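Beta-hexosaminidase Amuc_2018 (Akkermansia muciniphila, PDB 6JEA) hydrolyses terminal non-reducing N-acetylglucosamine and N-acetylgalactosamine residues from beta-linked glycans, including unbranched N-glycans and chitobiose. Local coordinates at residues W307-A312 and Y322-G327; I344-E349 and H396-A401; C351-P356 and P416-I421. All coordinates share one frame; numbering follows the deposited sequence.

Contact 1: residues W307-A312 and Y322-G327. With NAG (2-acetamido-2-deoxy-beta-D-glucopyranose), chain B.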
loop_
_atom_site.group_PDB
_atom_site.type_symbol
_atom_site.label_atom_id
_atom_site.label_comp_id
_atom_site.label_asym_id
_atom_site.label_seq_id
_atom_site.Cartn_x
_atom_site.Cartn_y
_atom_site.Cartn_z
ATOM N N TRP A 307 -1.864 -3.220 11.574
ATOM C CA TRP A 307 -2.806 -4.229 11.106
ATOM C C TRP A 307 -3.771 -4.535 12.245
ATOM O O TRP A 307 -3.341 -4.906 13.341
ATOM C CB TRP A 307 -2.080 -5.497 10.662
ATOM C CG TRP A 307 -1.086 -5.295 9.553
ATOM C CD1 TRP A 307 0.269 -5.433 9.635
ATOM C CD2 TRP A 307 -1.369 -4.922 8.195
ATOM N NE1 TRP A 307 0.848 -5.169 8.417
ATOM C CE2 TRP A 307 -0.135 -4.854 7.515
ATOM C CE3 TRP A 307 -2.543 -4.639 7.489
ATOM C CZ2 TRP A 307 -0.043 -4.512 6.164
ATOM C CZ3 TRP A 307 -2.450 -4.303 6.147
ATOM C CH2 TRP A 307 -1.209 -4.243 5.500
ATOM N N TYR A 308 -5.067 -4.372 11.998
ATOM C CA TYR A 308 -6.034 -4.400 13.088
ATOM C C TYR A 308 -6.128 -5.786 13.714
ATOM O O TYR A 308 -6.186 -6.800 13.011
ATOM C CB TYR A 308 -7.408 -3.958 12.589
ATOM C CG TYR A 308 -8.411 -3.703 13.693
ATOM C CD1 TYR A 308 -8.082 -2.912 14.788
ATOM C CD2 TYR A 308 -9.692 -4.238 13.633
ATOM C CE1 TYR A 308 -8.997 -2.669 15.796
ATOM C CE2 TYR A 308 -10.616 -4.000 14.638
ATOM C CZ TYR A 308 -10.261 -3.214 15.716
ATOM O OH TYR A 308 -11.174 -2.973 16.715
ATOM N N GLU A 309 -6.126 -5.821 15.045
ATOM C CA GLU A 309 -6.468 -7.011 15.816
ATOM C C GLU A 309 -7.572 -6.621 16.785
ATOM O O GLU A 309 -7.381 -5.725 17.613
ATOM C CB GLU A 309 -5.257 -7.572 16.570
ATOM C CG GLU A 309 -4.145 -8.138 15.686
ATOM C CD GLU A 309 -4.514 -9.453 15.014
ATOM O OE1 GLU A 309 -5.672 -9.903 15.151
ATOM O OE2 GLU A 309 -3.638 -10.045 14.346
ATOM N N GLY A 310 -8.721 -7.292 16.678
ATOM C CA GLY A 310 -9.896 -6.862 17.424
ATOM C C GLY A 310 -9.667 -6.803 18.923
ATOM O O GLY A 310 -9.932 -5.784 19.565
ATOM N N ASN A 311 -9.174 -7.896 19.501
ATOM C CA ASN A 311 -8.977 -7.946 20.945
ATOM C C ASN A 311 -7.504 -7.816 21.308
ATOM O O ASN A 311 -6.972 -8.627 22.073
ATOM C CB ASN A 311 -9.563 -9.238 21.521
ATOM C CG ASN A 311 -9.347 -10.435 20.613
ATOM O OD1 ASN A 311 -10.160 -10.712 19.728
ATOM N ND2 ASN A 311 -8.252 -11.157 20.833
ATOM N N ALA A 312 -6.840 -6.792 20.770
ATOM C CA ALA A 312 -5.443 -6.527 21.088
ATOM C C ALA A 312 -5.291 -5.567 22.261
ATOM O O ALA A 312 -4.470 -5.805 23.154
ATOM C CB ALA A 312 -4.718 -5.969 19.862
ATOM N N TYR A 322 -5.747 -1.089 9.888
ATOM C CA TYR A 322 -6.129 -1.644 8.598
ATOM C C TYR A 322 -6.996 -2.873 8.820
ATOM O O TYR A 322 -6.604 -3.785 9.555
ATOM C CB TYR A 322 -4.899 -2.037 7.773
ATOM C CG TYR A 322 -4.017 -0.898 7.310
ATOM C CD1 TYR A 322 -3.234 -0.184 8.209
ATOM C CD2 TYR A 322 -3.937 -0.565 5.965
ATOM C CE1 TYR A 322 -2.414 0.848 7.785
ATOM C CE2 TYR A 322 -3.118 0.462 5.532
ATOM C CZ TYR A 322 -2.359 1.164 6.445
ATOM O OH TYR A 322 -1.548 2.186 6.014
ATOM N N ALA A 323 -8.164 -2.899 8.186
ATOM C CA ALA A 323 -8.960 -4.118 8.129
ATOM C C ALA A 323 -8.387 -5.023 7.049
ATOM O O ALA A 323 -8.234 -4.602 5.900
ATOM C CB ALA A 323 -10.428 -3.801 7.843
ATOM N N TRP A 324 -8.058 -6.261 7.416
ATOM C CA TRP A 324 -7.362 -7.150 6.490
ATOM C C TRP A 324 -7.844 -8.593 6.498
ATOM O O TRP A 324 -7.658 -9.278 5.487
ATOM C CB TRP A 324 -5.856 -7.134 6.776
ATOM C CG TRP A 324 -5.506 -7.461 8.201
ATOM C CD1 TRP A 324 -5.669 -6.656 9.293
ATOM C CD2 TRP A 324 -4.927 -8.678 8.685
ATOM N NE1 TRP A 324 -5.233 -7.297 10.425
ATOM C CE2 TRP A 324 -4.771 -8.540 10.079
ATOM C CE3 TRP A 324 -4.527 -9.871 8.078
ATOM C CZ2 TRP A 324 -4.233 -9.551 10.875
ATOM C CZ3 TRP A 324 -3.992 -10.874 8.869
ATOM C CH2 TRP A 324 -3.850 -10.707 10.252
ATOM N N ARG A 325 -8.450 -9.090 7.572
ATOM C CA ARG A 325 -8.831 -10.494 7.632
ATOM C C ARG A 325 -10.094 -10.764 6.817
ATOM O O ARG A 325 -10.987 -9.918 6.705
ATOM C CB ARG A 325 -9.047 -10.936 9.079
ATOM C CG ARG A 325 -7.777 -11.014 9.907
ATOM C CD ARG A 325 -8.063 -11.586 11.286
ATOM N NE ARG A 325 -6.881 -11.578 12.144
ATOM C CZ ARG A 325 -5.976 -12.551 12.179
ATOM N NH1 ARG A 325 -6.113 -13.615 11.398
ATOM N NH2 ARG A 325 -4.931 -12.461 12.993
ATOM N N GLN A 326 -10.153 -11.969 6.253
ATOM C CA GLN A 326 -11.295 -12.376 5.444
ATOM C C GLN A 326 -12.587 -12.307 6.251
ATOM O O GLN A 326 -12.692 -12.894 7.331
ATOM C CB GLN A 326 -11.076 -13.795 4.918
ATOM C CG GLN A 326 -12.323 -14.458 4.348
ATOM C CD GLN A 326 -12.653 -13.989 2.945
ATOM O OE1 GLN A 326 -11.760 -13.693 2.150
ATOM N NE2 GLN A 326 -13.941 -13.920 2.632
ATOM N N GLY A 327 -13.570 -11.581 5.721
ATOM C CA GLY A 327 -14.885 -11.531 6.331
ATOM C C GLY A 327 -14.996 -10.769 7.631
ATOM O O GLY A 327 -15.992 -10.924 8.340
HETATM C C1 NAG B . -0.961 -11.331 5.055
HETATM C C2 NAG B . 0.274 -11.298 5.960
HETATM C C3 NAG B . 1.554 -11.242 5.125
HETATM C C4 NAG B . 1.561 -12.325 4.056
HETATM C C5 NAG B . 0.275 -12.262 3.244
HETATM C C6 NAG B . 0.164 -13.361 2.215
HETATM C C7 NAG B . -0.005 -10.269 8.175
HETATM C C8 NAG B . -0.041 -8.983 8.941
HETATM N N2 NAG B . 0.213 -10.159 6.861
HETATM O O1 NAG B . -2.100 -11.503 5.833
HETATM O O3 NAG B . 2.674 -11.408 5.988
HETATM O O4 NAG B . 2.668 -12.139 3.181
HETATM O O5 NAG B . -0.847 -12.401 4.125
HETATM O O6 NAG B . -1.026 -13.228 1.450
HETATM O O7 NAG B . -0.166 -11.356 8.719
HETATM O O HOH W 1 -8.276 -8.625 12.609
#

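Contact 2: residues I344-E349 and H396-A401. With NAG (2-acetamido-2-deoxy-beta-D-glucopyranose), chain B.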
loop_
_atom_site.group_PDB
_atom_site.type_symbol
_atom_site.label_atom_id
_atom_site.label_comp_id
_atom_site.label_asym_id
_atom_site.label_seq_id
_atom_site.Cartn_x
_atom_site.Cartn_y
_atom_site.Cartn_z
ATOM N N ILE A 344 -8.613 1.868 7.595
ATOM C CA ILE A 344 -8.289 1.756 6.180
ATOM C C ILE A 344 -8.680 0.355 5.732
ATOM O O ILE A 344 -8.299 -0.635 6.369
ATOM C CB ILE A 344 -6.800 2.040 5.922
ATOM C CG1 ILE A 344 -6.440 3.444 6.415
ATOM C CG2 ILE A 344 -6.487 1.909 4.451
ATOM C CD1 ILE A 344 -4.978 3.800 6.254
ATOM N N MET A 345 -9.446 0.270 4.647
ATOM C CA MET A 345 -9.983 -1.002 4.176
ATOM C C MET A 345 -8.950 -1.683 3.284
ATOM O O MET A 345 -8.645 -1.202 2.188
ATOM C CB MET A 345 -11.301 -0.794 3.435
ATOM C CG MET A 345 -11.942 -2.083 2.943
ATOM S SD MET A 345 -12.171 -3.316 4.242
ATOM C CE MET A 345 -13.203 -2.415 5.396
ATOM N N ALA A 346 -8.413 -2.805 3.761
ATOM C CA ALA A 346 -7.451 -3.610 3.020
ATOM C C ALA A 346 -7.840 -5.082 3.073
ATOM O O ALA A 346 -6.973 -5.961 3.048
ATOM C CB ALA A 346 -6.036 -3.409 3.560
ATOM N N SER A 347 -9.142 -5.353 3.157
ATOM C CA SER A 347 -9.627 -6.705 3.402
ATOM C C SER A 347 -9.125 -7.666 2.332
ATOM O O SER A 347 -9.238 -7.395 1.132
ATOM C CB SER A 347 -11.155 -6.708 3.451
ATOM O OG SER A 347 -11.655 -7.993 3.782
ATOM N N SER A 348 -8.564 -8.794 2.778
ATOM C CA SER A 348 -7.975 -9.763 1.859
ATOM C C SER A 348 -9.002 -10.368 0.913
ATOM O O SER A 348 -8.622 -10.916 -0.127
ATOM C CB SER A 348 -7.275 -10.876 2.646
ATOM O OG SER A 348 -8.211 -11.722 3.291
ATOM N N GLU A 349 -10.291 -10.288 1.253
ATOM C CA GLU A 349 -11.324 -10.809 0.365
ATOM C C GLU A 349 -11.386 -10.028 -0.944
ATOM O O GLU A 349 -11.771 -10.583 -1.981
ATOM C CB GLU A 349 -12.678 -10.780 1.078
ATOM C CG GLU A 349 -13.809 -11.459 0.324
ATOM C CD GLU A 349 -15.127 -11.415 1.079
ATOM O OE1 GLU A 349 -15.111 -11.116 2.295
ATOM O OE2 GLU A 349 -16.179 -11.678 0.455
ATOM N N HIS A 396 -6.861 0.335 0.485
ATOM C CA HIS A 396 -5.443 -0.014 0.493
ATOM C C HIS A 396 -5.302 -1.434 -0.035
ATOM O O HIS A 396 -5.900 -2.360 0.518
ATOM C CB HIS A 396 -4.878 0.092 1.913
ATOM C CG HIS A 396 -3.409 0.369 1.973
ATOM N ND1 HIS A 396 -2.858 1.564 1.565
ATOM C CD2 HIS A 396 -2.378 -0.391 2.415
ATOM C CE1 HIS A 396 -1.549 1.527 1.743
ATOM N NE2 HIS A 396 -1.233 0.352 2.258
ATOM N N ALA A 397 -4.518 -1.609 -1.095
ATOM C CA ALA A 397 -4.349 -2.929 -1.695
ATOM C C ALA A 397 -2.914 -3.406 -1.526
ATOM O O ALA A 397 -1.994 -2.805 -2.103
ATOM C CB ALA A 397 -4.730 -2.906 -3.175
ATOM N N PRO A 398 -2.666 -4.453 -0.738
ATOM C CA PRO A 398 -1.306 -4.987 -0.599
ATOM C C PRO A 398 -0.964 -5.994 -1.685
ATOM O O PRO A 398 -1.755 -6.873 -2.032
ATOM C CB PRO A 398 -1.337 -5.675 0.775
ATOM C CG PRO A 398 -2.673 -5.313 1.394
ATOM C CD PRO A 398 -3.582 -5.030 0.255
ATOM N N VAL A 399 0.247 -5.865 -2.223
ATOM C CA VAL A 399 0.747 -6.821 -3.205
ATOM C C VAL A 399 1.892 -7.613 -2.589
ATOM O O VAL A 399 3.064 -7.372 -2.903
ATOM C CB VAL A 399 1.193 -6.119 -4.502
ATOM C CG1 VAL A 399 1.308 -7.127 -5.633
ATOM C CG2 VAL A 399 0.220 -5.011 -4.870
ATOM N N TRP A 400 1.558 -8.557 -1.706
ATOM C CA TRP A 400 2.570 -9.369 -1.040
ATOM C C TRP A 400 3.412 -10.123 -2.062
ATOM O O TRP A 400 2.897 -10.641 -3.056
ATOM C CB TRP A 400 1.905 -10.349 -0.076
ATOM C CG TRP A 400 0.993 -9.683 0.896
ATOM C CD1 TRP A 400 -0.369 -9.638 0.846
ATOM C CD2 TRP A 400 1.376 -8.948 2.065
ATOM N NE1 TRP A 400 -0.859 -8.929 1.914
ATOM C CE2 TRP A 400 0.192 -8.495 2.678
ATOM C CE3 TRP A 400 2.605 -8.636 2.655
ATOM C CZ2 TRP A 400 0.199 -7.744 3.853
ATOM C CZ3 TRP A 400 2.609 -7.889 3.824
ATOM C CH2 TRP A 400 1.414 -7.450 4.408
ATOM N N ALA A 401 4.718 -10.190 -1.812
ATOM C CA ALA A 401 5.669 -10.590 -2.840
ATOM C C ALA A 401 6.480 -11.823 -2.453
ATOM O O ALA A 401 7.649 -11.940 -2.826
ATOM C CB ALA A 401 6.597 -9.426 -3.182
HETATM C C1 NAG B . -0.961 -11.331 5.055
HETATM C C2 NAG B . 0.274 -11.298 5.960
HETATM C C3 NAG B . 1.554 -11.242 5.125
HETATM C C4 NAG B . 1.561 -12.325 4.056
HETATM C C5 NAG B . 0.275 -12.262 3.244
HETATM C C6 NAG B . 0.164 -13.361 2.215
HETATM C C7 NAG B . -0.005 -10.269 8.175
HETATM C C8 NAG B . -0.041 -8.983 8.941
HETATM N N2 NAG B . 0.213 -10.159 6.861
HETATM O O1 NAG B . -2.100 -11.503 5.833
HETATM O O3 NAG B . 2.674 -11.408 5.988
HETATM O O4 NAG B . 2.668 -12.139 3.181
HETATM O O5 NAG B . -0.847 -12.401 4.125
HETATM O O6 NAG B . -1.026 -13.228 1.450
HETATM O O7 NAG B . -0.166 -11.356 8.719
#

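Contact 3: residues C351-P356 and P416-I421. With NAG (2-acetamido-2-deoxy-beta-D-glucopyranose), chain B.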
loop_
_atom_site.group_PDB
_atom_site.type_symbol
_atom_site.label_atom_id
_atom_site.label_comp_id
_atom_site.label_asym_id
_atom_site.label_seq_id
_atom_site.Cartn_x
_atom_site.Cartn_y
_atom_site.Cartn_z
ATOM N N CYS A 351 -8.806 -7.079 -1.530
ATOM C CA CYS A 351 -7.682 -6.176 -1.722
ATOM C C CYS A 351 -6.316 -6.847 -1.788
ATOM O O CYS A 351 -5.341 -6.168 -2.126
ATOM C CB CYS A 351 -7.656 -5.122 -0.604
ATOM S SG CYS A 351 -9.179 -4.152 -0.448
ATOM N N TYR A 352 -6.201 -8.138 -1.478
ATOM C CA TYR A 352 -4.909 -8.816 -1.561
ATOM C C TYR A 352 -4.624 -9.165 -3.016
ATOM O O TYR A 352 -5.232 -10.084 -3.572
ATOM C CB TYR A 352 -4.883 -10.068 -0.689
ATOM C CG TYR A 352 -4.546 -9.811 0.764
ATOM C CD1 TYR A 352 -4.776 -8.571 1.347
ATOM C CD2 TYR A 352 -3.984 -10.808 1.550
ATOM C CE1 TYR A 352 -4.473 -8.336 2.672
ATOM C CE2 TYR A 352 -3.677 -10.581 2.876
ATOM C CZ TYR A 352 -3.923 -9.346 3.432
ATOM O OH TYR A 352 -3.615 -9.119 4.753
ATOM N N LEU A 353 -3.690 -8.445 -3.629
ATOM C CA LEU A 353 -3.384 -8.624 -5.041
ATOM C C LEU A 353 -2.286 -9.647 -5.290
ATOM O O LEU A 353 -1.873 -9.818 -6.441
ATOM C CB LEU A 353 -3.002 -7.281 -5.670
ATOM C CG LEU A 353 -4.097 -6.214 -5.592
ATOM C CD1 LEU A 353 -3.781 -5.033 -6.499
ATOM C CD2 LEU A 353 -5.461 -6.807 -5.928
ATOM N N ASP A 354 -1.803 -10.331 -4.250
ATOM C CA ASP A 354 -0.926 -11.473 -4.471
ATOM C C ASP A 354 -1.700 -12.720 -4.877
ATOM O O ASP A 354 -1.109 -13.639 -5.454
ATOM C CB ASP A 354 -0.089 -11.767 -3.221
ATOM C CG ASP A 354 -0.933 -11.927 -1.965
ATOM O OD1 ASP A 354 -1.936 -11.195 -1.812
ATOM O OD2 ASP A 354 -0.581 -12.786 -1.123
ATOM N N PHE A 355 -3.001 -12.761 -4.607
ATOM C CA PHE A 355 -3.804 -13.913 -4.978
ATOM C C PHE A 355 -3.991 -13.957 -6.492
ATOM O O PHE A 355 -4.014 -12.915 -7.155
ATOM C CB PHE A 355 -5.168 -13.866 -4.290
ATOM C CG PHE A 355 -5.102 -13.904 -2.784
ATOM C CD1 PHE A 355 -3.924 -14.236 -2.127
ATOM C CD2 PHE A 355 -6.224 -13.612 -2.026
ATOM C CE1 PHE A 355 -3.867 -14.266 -0.744
ATOM C CE2 PHE A 355 -6.173 -13.645 -0.642
ATOM C CZ PHE A 355 -4.990 -13.972 -0.001
ATOM N N PRO A 356 -4.123 -15.151 -7.068
ATOM C CA PRO A 356 -4.356 -15.246 -8.513
ATOM C C PRO A 356 -5.660 -14.564 -8.903
ATOM O O PRO A 356 -6.653 -14.618 -8.176
ATOM C CB PRO A 356 -4.409 -16.757 -8.768
ATOM C CG PRO A 356 -4.750 -17.358 -7.435
ATOM C CD PRO A 356 -4.081 -16.476 -6.423
ATOM N N PRO A 416 -5.058 -5.816 -13.783
ATOM C CA PRO A 416 -5.802 -4.559 -13.651
ATOM C C PRO A 416 -6.654 -4.407 -12.385
ATOM O O PRO A 416 -7.473 -3.491 -12.346
ATOM C CB PRO A 416 -6.708 -4.589 -14.878
ATOM C CG PRO A 416 -7.038 -6.048 -15.021
ATOM C CD PRO A 416 -5.821 -6.816 -14.551
ATOM N N ARG A 417 -6.479 -5.268 -11.377
ATOM C CA ARG A 417 -7.306 -5.154 -10.176
ATOM C C ARG A 417 -7.028 -3.860 -9.419
ATOM O O ARG A 417 -7.916 -3.337 -8.729
ATOM C CB ARG A 417 -7.094 -6.367 -9.268
ATOM C CG ARG A 417 -7.733 -7.651 -9.799
ATOM C CD ARG A 417 -7.378 -8.870 -8.948
ATOM N NE ARG A 417 -5.953 -9.186 -9.001
ATOM C CZ ARG A 417 -5.390 -10.212 -8.373
ATOM N NH1 ARG A 417 -6.130 -11.033 -7.637
ATOM N NH2 ARG A 417 -4.084 -10.420 -8.480
ATOM N N ALA A 418 -5.810 -3.325 -9.538
ATOM C CA ALA A 418 -5.515 -2.035 -8.926
ATOM C C ALA A 418 -6.386 -0.926 -9.505
ATOM O O ALA A 418 -6.692 0.043 -8.806
ATOM C CB ALA A 418 -4.034 -1.700 -9.094
ATOM N N CYS A 419 -6.805 -1.050 -10.769
ATOM C CA CYS A 419 -7.737 -0.077 -11.331
ATOM C C CYS A 419 -9.079 -0.131 -10.616
ATOM O O CYS A 419 -9.688 0.909 -10.328
ATOM C CB CYS A 419 -7.918 -0.326 -12.827
ATOM S SG CYS A 419 -6.373 -0.527 -13.739
ATOM N N ALA A 420 -9.555 -1.345 -10.315
ATOM C CA ALA A 420 -10.784 -1.490 -9.546
ATOM C C ALA A 420 -10.628 -0.901 -8.152
ATOM O O ALA A 420 -11.535 -0.228 -7.650
ATOM C CB ALA A 420 -11.185 -2.964 -9.465
ATOM N N ILE A 421 -9.484 -1.152 -7.508
ATOM C CA ILE A 421 -9.233 -0.573 -6.189
ATOM C C ILE A 421 -9.246 0.951 -6.261
ATOM O O ILE A 421 -9.805 1.627 -5.386
ATOM C CB ILE A 421 -7.904 -1.103 -5.617
ATOM C CG1 ILE A 421 -7.965 -2.622 -5.432
ATOM C CG2 ILE A 421 -7.581 -0.421 -4.299
ATOM C CD1 ILE A 421 -8.888 -3.064 -4.321
HETATM C C1 NAG B . -0.961 -11.331 5.055
HETATM C C2 NAG B . 0.274 -11.298 5.960
HETATM C C3 NAG B . 1.554 -11.242 5.125
HETATM C C4 NAG B . 1.561 -12.325 4.056
HETATM C C5 NAG B . 0.275 -12.262 3.244
HETATM C C6 NAG B . 0.164 -13.361 2.215
HETATM C C7 NAG B . -0.005 -10.269 8.175
HETATM C C8 NAG B . -0.041 -8.983 8.941
HETATM N N2 NAG B . 0.213 -10.159 6.861
HETATM O O1 NAG B . -2.100 -11.503 5.833
HETATM O O3 NAG B . 2.674 -11.408 5.988
HETATM O O4 NAG B . 2.668 -12.139 3.181
HETATM O O5 NAG B . -0.847 -12.401 4.125
HETATM O O6 NAG B . -1.026 -13.228 1.450
HETATM O O7 NAG B . -0.166 -11.356 8.719
#

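Contact 1: residues W307-A312 and Y322-G327
Tyr-308 and Tyr-322 join the two segments through their backbones, N of Tyr-308 donating to O of Tyr-322 at 2.9 Å, next to the parallel bridge that pairs Trp-307 with Tyr-322 near the ends of strands 303-307 and 320-323. A second polar link comes from a side chain: the indole NE1 of Trp-324 donates to O of Tyr-308 at 2.8 Å, with the carbonyl tilted 22° out of the indole plane. That same carbonyl accepts a bond from a water, which in turn takes a weak one from NE of Arg-325.

Aromatic contacts fill the space between these bonds. CE3 of Trp-307 lies 3.5 Å from CB of Tyr-322, and the two rings meet obliquely. Toward Trp-324, Trp-307 presents an edge to the indole face, the planes 66° apart, and its CB makes an off-centre CH-pi contact with the five-membered ring. C8 of NAG, the acetamido methyl, sits 3.6 Å from CD1 of Trp-307, over the indole face near its rim. NE1 of Trp-307 is held by Glu-187.

The charged pair closes the outer end. NH2 of Arg-325 bonds OE2 of Glu-309 at 3.1 Å through the syn lone pair, and OE1 only weakly. CG of Arg-325 sits over the middle of one face of the Trp-324 indole, and the inclined guanidinium comes over its rim, with CH2 of Trp-324 3.3 Å from the guanidinium plane. The bend in Glu-309 at chi2 (-72°) turns its carboxylate back beside Trp-324, where OE2 also accepts from the backbone N of Glu-258, an active-site residue.

Trp-324, a substrate-binding residue, is thus fixed at its NE1 and covered on one face by the side chain of Arg-325, which probably keeps its indole from turning beside the sugar, while the salt bridge is likely to temper the charge of Glu-309 next to the catalytic centre.

Contact 2: residues I344-E349 and H396-A401
His-396 meets the 344-349 segment first, and through its backbone: its N donates to O of Met-345 at 2.9 Å, where parallel strands 342-345 and 392-399 run side by side. The bond is bent, with 133° at the hydrogen. O of His-396 then faces Ala-346, taking a CA-H...O contact from its CA at 3.2 Å, so the backbone of His-396 engages two successive residues. On the side-chain level CB of His-396 packs against the CG2 branch of Ile-344 at 3.5 Å. With CG anti to the backbone N (chi1 -154°), the imidazole swings away from Ile-344 and Ala-346 into the barrel interior; there NE2 is hydrogen-bonded to His-125 and the ring meets Tyr-322 edge-to-face.

Pro-398, two residues on, adds a looser apolar touch, its CD lying 4.4 Å from CB of Ala-346. Its more intimate neighbour is in its own segment: CB of Pro-398 stands 3.3 Å from the plane of the Trp-400 indole, toward the rim, and supports that ring from beneath.

Trp-400 has no partner in 344-349 and turns instead to the sugar. NAG covers the indole face opposite Pro-398, with C5 at 3.6 Å from CG and O4 at 3.5 Å from CE3, while C3 rides over the six-membered part. The pyranose therefore lies flat on the indole, in the carbohydrate-aromatic stacking by which many glycosidases hold a sugar ring. Ala-401 follows, its N bonded to Asp-98 and its O to His-102.

Adjacent parallel strands running to a substrate-binding loop at their C-terminal ends are the hallmark of the TIM-barrel catalytic domain of glycoside hydrolase family 20, here with the tryptophan floor of its sugar pocket.

Contact 3: residues C351-P356 and P416-I421
The loop 351-356 passes the start of helix 417-426 at a distance, with CA of Leu-353 and CA of Arg-417 7.3 Å apart and the same spacing between CA of Cys-351 and CA of Ile-421, so side chains must bridge the gap. Arg-417 spans most of it. Bent at chi3 (-65°), it delivers its guanidinium end-on to the carbonyl of Phe-355: NH2 bonds O of Phe-355 at 2.8 Å, nearly in line with C=O, and NH1 bonds the same oxygen at 2.9 Å from above the carbonyl plane. That oxygen lies close to the guanidinium plane, so both donors share it from one edge. NH2 also bonds O of Arg-413, and NH1 O of Thr-370, so the same guanidinium also holds the end of helix 407-414 and the chain at Thr-370. With an alanine here the buried carbonyl of Phe-355 would probably lose both of these donors, and a gap would open beside Leu-353.

In this TIM-barrel domain the helix packs outside the sheet, while the loop comes after strand 342-345 and the short helix 348-351, at the C-terminal, substrate-binding end of the barrel. Leu-353 fills the space under the arginine: CD2 lies 3.7 Å from CB of Arg-417 and over one guanidinium face, as the two chains slide past each other in opposite directions, and CD1 reaches CB of Ala-418. Farther down the helix, CD1 of Ile-421 touches SG of Cys-351 at 4.0 Å.

The other side of the loop holds NAG. OD2 of Asp-354 accepts a bond of 2.6 Å from O6 of NAG, and OH of Tyr-352 is hydrogen-bonded to O1 of NAG, which lies in the plane of the phenol at its edge.

All three contacts belong to the family 20 catalytic domain. Contact 1 closes along the chain before the others begin, whereas contacts 2 and 3 alternate, 344-349 and 351-356 preceding 396-401 and 416-421. Strands 303-307, 320-323, 342-345 and 392-399 follow one another in the barrel sheet, and contacts 1 and 2, with centres about 12 Å apart, meet across the 320-323 and 342-345 pair. Contact 3, its centre about 8 Å from that of contact 2 and about 19 Å from that of contact 1, brings in helix 417-426. Each contact includes residues that touch NAG, so widely separated parts of the sequence converge on one sugar pocket.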